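Local coordinates for Ras-related protein Rab-21 (PDB 1YZU) that is a Rab member of the Ras family of small guanine-nucleotide-binding proteins, built on the P-loop NTPase fold, at residues V9-E14 and L57-T62; G81-Y86 and C113-G118. All coordinates share one frame; numbering follows the deposited sequence.

Contact 1 (V9-E14 and L57-T62); sequences VVLLGE and LAIWDT
Strands 9-13 and 57-61 run parallel, Val9 in register with Ile59 and Val10 with Trp60, their short axes 4.6 Å apart and turned by 24°. Val9 is held at both ends: its N donates to Ala58 O (3.0 Å), and its O accepts from Trp60 N (2.8 Å). The next bond, from Leu11 N to Trp60 O, is more bent (N-H...O angle 135°). Beyond it Thr62 OG1 donates to Leu11 O at 2.7 Å. A chi1 of 58° puts Thr62 OG1 between its own N and C and turns CG2 to Val10 CG2 (3.4 Å), the two side chains crossing at about a right angle.

On the face carrying Val9 and Leu11, Leu11 CD1 reaches across to Ile59 CG2 (3.7 Å), while Val9 CG2 meets Leu57 CD1 (3.6 Å). Trp60 points to the other face; its indole presents the CD1 edge, in plane, to Val9 O, meets the Phe43 ring and makes a cation-pi contact with Lys8. Asp61 OD2 is hydrogen-bonded to Thr20 OG1, and its nearest side-chain atom lies about 4 Å from the magnesium ion. Here the strand leading into the P-loop pairs with the one ending at the DxxG motif, as in Ras-family proteins.

Contact 2 (G81-Y86 and C113-G118); sequences GAILVY and CLCIVG
Leu84 O is gripped twice from the neighbouring strand: Val117 N donates to it at 2.7 Å with an N-H...O angle of 166°, and the CA-H of Ile116 leans on the same oxygen (CA to O, 3.4 Å). The two strands are the parallel arms of a beta-alpha-beta crossover, joined through helix 91-105. Leu84 faces Ile116 in register, and the pairing runs from Gly81 with Cys113 to Tyr86 with Gly118. Cys115 is bonded from both ends, its N to Ala82 O and its O to Leu84 N. Val117 O likewise receives Tyr86 N (2.8 Å), with the CA-H of Val85 as a second, weaker neighbour.

Each face of the sheet has its own apolar row. Where Leu84 and Ile116 point, their CD1 methyls meet at 3.8 Å, and helix 91-105 covers them through Val101 and Val97. Further along this face, chi1 of 72° turns one face of the Tyr86 ring to Gly118 CA, a CH-pi contact offset toward the rim, whose exact spacing is doubtful. Ile116 CG2 comes up obliquely to the same ring at CE2 (3.9 Å). On the other face, beneath helix 156-167, Ile83 CG1 lies near Cys115 SG, and Ile83 CG2 touches Val117 CG2 at 3.6 Å.

Contact 1 and contact 2 are two seams of one mixed sheet, their centres about 9 Å apart. Strands 5-13 and 81-87 lie next to each other, flanked by 53-61 and 113-119, and Leu12 stitches them together: its N approaches Ile83 O and its O approaches Val85 N, both probable hydrogen bonds. Leu12 also packs on Leu84, and Val9 on Ile83. Along the chain contact 1 closes before contact 2 opens. Helix 156-167 packs on the face of Val9 and Ile83. The C-terminal ends of these strands face the nucleotide; the side chain of Asp61 comes nearer the magnesium ion than that of Val85 (about 10 Å, nearest atoms), and both contacts belong to the core carrying the site.

Contact 1 (V9-E14 and L57-T62)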
loop_
_atom_site.group_PDB
_atom_site.type_symbol
_atom_site.label_atom_id
_atom_site.label_comp_id
_atom_site.label_asym_id
_atom_site.label_seq_id
_atom_site.Cartn_x
_atom_site.Cartn_y
_atom_site.Cartn_z
ATOM N N VAL A 9 2.170 -8.559 3.112
ATOM C CA VAL A 9 1.505 -7.418 2.505
ATOM C C VAL A 9 2.499 -6.831 1.517
ATOM O O VAL A 9 3.669 -6.730 1.814
ATOM C CB VAL A 9 1.082 -6.396 3.623
ATOM C CG1 VAL A 9 0.738 -5.026 3.080
ATOM C CG2 VAL A 9 -0.093 -6.951 4.419
ATOM N N VAL A 10 2.041 -6.448 0.336
ATOM C CA VAL A 10 2.945 -5.875 -0.652
ATOM C C VAL A 10 2.469 -4.483 -1.022
ATOM O O VAL A 10 1.288 -4.235 -1.048
ATOM C CB VAL A 10 3.111 -6.788 -1.888
ATOM C CG1 VAL A 10 1.802 -7.028 -2.575
ATOM C CG2 VAL A 10 4.133 -6.196 -2.854
ATOM N N LEU A 11 3.423 -3.591 -1.268
ATOM C CA LEU A 11 3.185 -2.197 -1.564
ATOM C C LEU A 11 3.387 -1.954 -3.044
ATOM O O LEU A 11 4.403 -2.351 -3.607
ATOM C CB LEU A 11 4.204 -1.334 -0.815
ATOM C CG LEU A 11 4.055 -1.323 0.700
ATOM C CD1 LEU A 11 5.322 -0.870 1.345
ATOM C CD2 LEU A 11 2.928 -0.409 1.096
ATOM N N LEU A 12 2.428 -1.278 -3.664
ATOM C CA LEU A 12 2.450 -1.051 -5.101
ATOM C C LEU A 12 2.019 0.374 -5.404
ATOM O O LEU A 12 1.474 1.043 -4.545
ATOM C CB LEU A 12 1.502 -2.016 -5.804
ATOM C CG LEU A 12 1.634 -3.502 -5.511
ATOM C CD1 LEU A 12 0.411 -4.243 -5.961
ATOM C CD2 LEU A 12 2.859 -4.028 -6.214
ATOM N N GLY A 13 2.271 0.814 -6.635
ATOM C CA GLY A 13 1.985 2.183 -7.062
ATOM C C GLY A 13 3.190 2.774 -7.771
ATOM O O GLY A 13 4.262 2.183 -7.777
ATOM N N GLU A 14 3.027 3.963 -8.335
ATOM C CA GLU A 14 4.103 4.632 -9.087
ATOM C C GLU A 14 5.163 5.253 -8.175
ATOM O O GLU A 14 4.982 5.321 -6.977
ATOM C CB GLU A 14 3.496 5.722 -9.973
ATOM C CG GLU A 14 2.383 5.199 -10.878
ATOM C CD GLU A 14 2.905 4.305 -11.963
ATOM O OE1 GLU A 14 3.553 4.847 -12.873
ATOM O OE2 GLU A 14 2.660 3.077 -11.910
ATOM N N LEU A 57 3.630 -9.221 10.965
ATOM C CA LEU A 57 3.343 -8.609 9.688
ATOM C C LEU A 57 4.661 -8.309 8.956
ATOM O O LEU A 57 5.528 -7.616 9.475
ATOM C CB LEU A 57 2.503 -7.340 9.912
ATOM C CG LEU A 57 2.127 -6.475 8.701
ATOM C CD1 LEU A 57 1.266 -7.225 7.692
ATOM C CD2 LEU A 57 1.408 -5.214 9.174
ATOM N N ALA A 58 4.803 -8.888 7.768
ATOM C CA ALA A 58 5.901 -8.597 6.857
ATOM C C ALA A 58 5.344 -7.704 5.762
ATOM O O ALA A 58 4.324 -8.038 5.146
ATOM C CB ALA A 58 6.447 -9.877 6.257
ATOM N N ILE A 59 5.977 -6.551 5.571
ATOM C CA ILE A 59 5.534 -5.591 4.597
ATOM C C ILE A 59 6.611 -5.490 3.536
ATOM O O ILE A 59 7.789 -5.258 3.841
ATOM C CB ILE A 59 5.249 -4.236 5.247
ATOM C CG1 ILE A 59 4.172 -4.407 6.339
ATOM C CG2 ILE A 59 4.793 -3.230 4.207
ATOM C CD1 ILE A 59 4.188 -3.323 7.483
ATOM N N TRP A 60 6.194 -5.715 2.299
ATOM C CA TRP A 60 7.073 -5.765 1.163
ATOM C C TRP A 60 6.955 -4.477 0.351
ATOM O O TRP A 60 5.851 -3.944 0.136
ATOM C CB TRP A 60 6.722 -6.966 0.316
ATOM C CG TRP A 60 7.063 -8.229 0.982
ATOM C CD1 TRP A 60 6.392 -8.836 1.991
ATOM C CD2 TRP A 60 8.191 -9.037 0.717
ATOM N NE1 TRP A 60 7.028 -9.998 2.363
ATOM C CE2 TRP A 60 8.136 -10.142 1.587
ATOM C CE3 TRP A 60 9.243 -8.943 -0.187
ATOM C CZ2 TRP A 60 9.088 -11.146 1.574
ATOM C CZ3 TRP A 60 10.197 -9.937 -0.196
ATOM C CH2 TRP A 60 10.109 -11.028 0.672
ATOM N N ASP A 61 8.103 -3.963 -0.058
ATOM C CA ASP A 61 8.175 -2.719 -0.766
ATOM C C ASP A 61 8.934 -3.001 -2.054
ATOM O O ASP A 61 9.975 -3.646 -2.077
ATOM C CB ASP A 61 8.865 -1.672 0.101
ATOM C CG ASP A 61 8.949 -0.323 -0.551
ATOM O OD1 ASP A 61 8.227 -0.076 -1.535
ATOM O OD2 ASP A 61 9.740 0.508 -0.064
ATOM N N THR A 62 8.386 -2.491 -3.131
ATOM C CA THR A 62 8.664 -3.030 -4.426
ATOM C C THR A 62 9.532 -2.066 -5.225
ATOM O O THR A 62 9.570 -0.874 -4.923
ATOM C CB THR A 62 7.332 -3.338 -5.119
ATOM O OG1 THR A 62 6.552 -2.136 -5.190
ATOM C CG2 THR A 62 6.583 -4.424 -4.309
#

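Contact 2 (G81-Y86 and C113-G118)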
loop_
_atom_site.group_PDB
_atom_site.type_symbol
_atom_site.label_atom_id
_atom_site.label_comp_id
_atom_site.label_asym_id
_atom_site.label_seq_id
_atom_site.Cartn_x
_atom_site.Cartn_y
_atom_site.Cartn_z
ATOM N N GLY A 81 -2.433 -9.422 1.561
ATOM C CA GLY A 81 -2.953 -8.077 1.374
ATOM C C GLY A 81 -2.043 -7.352 0.417
ATOM O O GLY A 81 -0.911 -7.763 0.214
ATOM N N ALA A 82 -2.553 -6.301 -0.202
ATOM C CA ALA A 82 -1.756 -5.437 -1.046
ATOM C C ALA A 82 -2.238 -4.005 -0.863
ATOM O O ALA A 82 -3.448 -3.745 -0.739
ATOM C CB ALA A 82 -1.879 -5.843 -2.490
ATOM N N ILE A 83 -1.282 -3.086 -0.842
ATOM C CA ILE A 83 -1.558 -1.676 -0.626
ATOM C C ILE A 83 -1.130 -0.955 -1.890
ATOM O O ILE A 83 0.059 -0.905 -2.201
ATOM C CB ILE A 83 -0.772 -1.138 0.595
ATOM C CG1 ILE A 83 -1.197 -1.892 1.859
ATOM C CG2 ILE A 83 -1.004 0.341 0.766
ATOM C CD1 ILE A 83 -0.307 -1.697 3.071
ATOM N N LEU A 84 -2.098 -0.434 -2.637
ATOM C CA LEU A 84 -1.796 0.308 -3.857
ATOM C C LEU A 84 -1.830 1.778 -3.520
ATOM O O LEU A 84 -2.862 2.297 -3.105
ATOM C CB LEU A 84 -2.804 0.013 -4.976
ATOM C CG LEU A 84 -3.296 -1.421 -5.178
ATOM C CD1 LEU A 84 -4.025 -1.542 -6.544
ATOM C CD2 LEU A 84 -2.160 -2.409 -5.113
ATOM N N VAL A 85 -0.705 2.438 -3.708
ATOM C CA VAL A 85 -0.557 3.814 -3.296
ATOM C C VAL A 85 -0.576 4.733 -4.501
ATOM O O VAL A 85 -0.081 4.405 -5.595
ATOM C CB VAL A 85 0.762 4.051 -2.538
ATOM C CG1 VAL A 85 0.740 5.400 -1.832
ATOM C CG2 VAL A 85 1.011 2.925 -1.526
ATOM N N TYR A 86 -1.172 5.892 -4.281
ATOM C CA TYR A 86 -1.111 6.962 -5.246
ATOM C C TYR A 86 -0.975 8.260 -4.481
ATOM O O TYR A 86 -1.134 8.299 -3.271
ATOM C CB TYR A 86 -2.354 6.959 -6.133
ATOM C CG TYR A 86 -3.594 7.423 -5.426
ATOM C CD1 TYR A 86 -3.959 8.755 -5.453
ATOM C CD2 TYR A 86 -4.391 6.533 -4.719
ATOM C CE1 TYR A 86 -5.092 9.203 -4.798
ATOM C CE2 TYR A 86 -5.522 6.960 -4.061
ATOM C CZ TYR A 86 -5.879 8.303 -4.121
ATOM O OH TYR A 86 -6.997 8.769 -3.484
ATOM N N CYS A 113 -6.540 -8.949 0.365
ATOM C CA CYS A 113 -7.256 -7.729 0.701
ATOM C C CYS A 113 -6.531 -6.556 0.067
ATOM O O CYS A 113 -5.332 -6.403 0.254
ATOM C CB CYS A 113 -7.343 -7.572 2.207
ATOM S SG CYS A 113 -8.057 -9.014 3.016
ATOM N N LEU A 114 -7.266 -5.774 -0.716
ATOM C CA LEU A 114 -6.732 -4.627 -1.420
ATOM C C LEU A 114 -7.052 -3.356 -0.683
ATOM O O LEU A 114 -8.186 -3.176 -0.213
ATOM C CB LEU A 114 -7.345 -4.475 -2.806
ATOM C CG LEU A 114 -7.140 -5.549 -3.850
ATOM C CD1 LEU A 114 -7.206 -4.902 -5.229
ATOM C CD2 LEU A 114 -5.848 -6.254 -3.671
ATOM N N CYS A 115 -6.057 -2.474 -0.627
ATOM C CA CYS A 115 -6.221 -1.133 -0.105
ATOM C C CYS A 115 -5.808 -0.180 -1.210
ATOM O O CYS A 115 -4.834 -0.409 -1.905
ATOM C CB CYS A 115 -5.355 -0.917 1.133
ATOM S SG CYS A 115 -5.470 -2.216 2.377
ATOM N N ILE A 116 -6.578 0.867 -1.414
ATOM C CA ILE A 116 -6.200 1.904 -2.344
ATOM C C ILE A 116 -5.894 3.083 -1.462
ATOM O O ILE A 116 -6.772 3.532 -0.710
ATOM C CB ILE A 116 -7.347 2.229 -3.282
ATOM C CG1 ILE A 116 -7.771 0.963 -4.061
ATOM C CG2 ILE A 116 -6.974 3.388 -4.193
ATOM C CD1 ILE A 116 -6.868 0.565 -5.172
ATOM N N VAL A 117 -4.647 3.563 -1.521
ATOM C CA VAL A 117 -4.188 4.603 -0.591
ATOM C C VAL A 117 -3.795 5.908 -1.268
ATOM O O VAL A 117 -2.794 5.983 -1.999
ATOM C CB VAL A 117 -3.023 4.102 0.285
ATOM C CG1 VAL A 117 -2.543 5.204 1.219
ATOM C CG2 VAL A 117 -3.461 2.889 1.101
ATOM N N GLY A 118 -4.612 6.933 -1.024
ATOM C CA GLY A 118 -4.288 8.301 -1.399
ATOM C C GLY A 118 -3.355 8.869 -0.358
ATOM O O GLY A 118 -3.790 9.276 0.715
#